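Local structure of ubiquitin-conjugating enzyme (Plasmodium falciparum 3D7, 2H2Y) at residues A[5-9]-A[10-14]. The protein probably acts as a ubiquitin-conjugating (E2) enzyme in ubiquitin transfer to proteins, this chain being the fragment that carries its UBC domain. Numbering follows the deposited sequence.
Sequences SRTVE and KHIKT
Thr7 and Lys10, three residues apart on one bend of the N-terminal loop, meet through the methyl of the threonine and the aliphatic chain of the lysine. CG2 of Thr7 lies 3.4 Å from CE of Lys10 and 3.7 Å from its CG, so the methyl rests against the length of the chain and not just its end. Two bends in the lysine, at chi2 (75°) and chi4 (-51°), fold it back over the loop, and the two side chains cross at about a right angle. Ile12 closes on the same methyl, its CD1 4.1 Å from Thr7 CG2. The methyl of Thr7 lies opposite the backbone nitrogen across the CA-CB bond, which directs it to the lysine chain and to Ile12. Both Thr7 and Ile12 also touch Leu33 of helix 21-34, which ties the cluster to the helix.

Glu9 and His11 make the looser half. Their side chains run side by side and point the same way; Glu9 OE2 stands at the ring edge, near the ring plane, 4.1 Å from CE1 of His11, and carboxylate and imidazole planes are 27° apart. The 4.7 Å between Glu9 OE2 and His11 ND1 is no direct contact, so at most a through-space influence on the ring can be suggested. Burial differs sharply between neighbours: the His11 side chain touches Tyr16 and Ile49 in loops and Val44 of strand 40-44, whereas Lys10 is exposed and covers the cluster from the solvent side.

Irregular in backbone and lacking helix or strand, the segment is a surface loop that precedes helix 21-34, the first helix of the UBC fold, and bridges that helix and the edge strand 40-44 of the four-stranded antiparallel sheet.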
loop_
_atom_site.group_PDB
_atom_site.type_symbol
_atom_site.label_atom_id
_atom_site.label_comp_id
_atom_site.label_asym_id
_atom_site.label_seq_id
_atom_site.Cartn_x
_atom_site.Cartn_y
_atom_site.Cartn_z
ATOM N N SER A 5 13.473 -5.053 3.451
ATOM C CA SER A 5 13.222 -4.082 2.382
ATOM C C SER A 5 14.326 -3.140 1.887
ATOM O O SER A 5 14.115 -2.436 0.901
ATOM C CB SER A 5 11.956 -3.260 2.692
ATOM O OG SER A 5 10.795 -3.897 2.170
ATOM N N ARG A 6 15.496 -3.112 2.513
ATOM C CA ARG A 6 16.540 -2.214 2.005
ATOM C C ARG A 6 15.931 -0.815 1.809
ATOM O O ARG A 6 15.007 -0.446 2.527
ATOM C CB ARG A 6 17.077 -2.754 0.672
ATOM C CG ARG A 6 18.261 -1.998 0.079
ATOM C CD ARG A 6 19.494 -2.079 0.956
ATOM N NH1 ARG A 6 22.845 -0.782 0.213
ATOM N NH2 ARG A 6 22.121 -2.036 1.991
ATOM N N THR A 7 16.423 -0.046 0.843
ATOM C CA THR A 7 15.899 1.297 0.601
ATOM C C THR A 7 16.533 1.944 -0.627
ATOM O O THR A 7 17.732 2.209 -0.636
ATOM C CB THR A 7 16.171 2.218 1.799
ATOM O OG1 THR A 7 15.519 1.708 2.966
ATOM C CG2 THR A 7 15.653 3.614 1.513
ATOM N N VAL A 8 15.728 2.223 -1.649
ATOM C CA VAL A 8 16.229 2.832 -2.886
ATOM C C VAL A 8 16.663 4.299 -2.737
ATOM O O VAL A 8 17.829 4.639 -2.942
ATOM C CB VAL A 8 15.167 2.714 -4.018
ATOM C CG1 VAL A 8 13.847 3.336 -3.570
ATOM C CG2 VAL A 8 15.682 3.374 -5.299
ATOM N N GLU A 9 15.716 5.167 -2.407
ATOM C CA GLU A 9 16.002 6.584 -2.213
ATOM C C GLU A 9 15.242 7.035 -0.966
ATOM O O GLU A 9 14.125 6.568 -0.682
ATOM C CB GLU A 9 15.576 7.397 -3.434
ATOM C CG GLU A 9 14.101 7.308 -3.737
ATOM C CD GLU A 9 13.790 7.745 -5.145
ATOM O OE1 GLU A 9 14.560 7.373 -6.055
ATOM O OE2 GLU A 9 12.778 8.446 -5.348
ATOM N N LYS A 10 15.853 7.958 -0.234
ATOM C CA LYS A 10 15.285 8.425 1.011
ATOM C C LYS A 10 14.580 9.777 1.085
ATOM O O LYS A 10 15.152 10.833 0.792
ATOM C CB LYS A 10 16.367 8.378 2.091
ATOM C CG LYS A 10 16.999 7.009 2.280
ATOM C CD LYS A 10 17.956 6.652 1.158
ATOM C CE LYS A 10 18.574 5.287 1.395
ATOM N NZ LYS A 10 19.157 5.186 2.764
ATOM N N HIS A 11 13.314 9.704 1.477
ATOM C CA HIS A 11 12.477 10.864 1.720
ATOM C C HIS A 11 12.518 10.803 3.242
ATOM O O HIS A 11 11.963 11.644 3.944
ATOM C CB HIS A 11 11.040 10.630 1.256
ATOM C CG HIS A 11 10.804 10.922 -0.192
ATOM N ND1 HIS A 11 11.238 10.094 -1.204
ATOM C CD2 HIS A 11 10.140 11.937 -0.796
ATOM C CE1 HIS A 11 10.850 10.584 -2.367
ATOM N NE2 HIS A 11 10.180 11.701 -2.147
ATOM N N ILE A 12 13.175 9.751 3.726
ATOM C CA ILE A 12 13.357 9.498 5.146
ATOM C C ILE A 12 14.259 10.585 5.700
ATOM O O ILE A 12 14.144 10.976 6.858
ATOM C CB ILE A 12 14.062 8.157 5.386
ATOM C CG1 ILE A 12 13.370 7.049 4.597
ATOM C CG2 ILE A 12 14.068 7.838 6.868
ATOM C CD1 ILE A 12 14.066 5.716 4.710
ATOM N N LYS A 13 15.171 11.055 4.855
ATOM C CA LYS A 13 16.104 12.101 5.239
ATOM C C LYS A 13 15.349 13.394 5.520
ATOM O O LYS A 13 15.231 13.816 6.668
ATOM C CB LYS A 13 17.128 12.334 4.123
ATOM N N THR A 14 14.829 14.009 4.462
ATOM C CA THR A 14 14.095 15.268 4.579
ATOM C C THR A 14 13.328 15.413 5.891
ATOM O O THR A 14 12.613 14.508 6.315
ATOM C CB THR A 14 13.120 15.477 3.378
ATOM O OG1 THR A 14 11.861 15.960 3.859
ATOM C CG2 THR A 14 12.926 14.184 2.604
#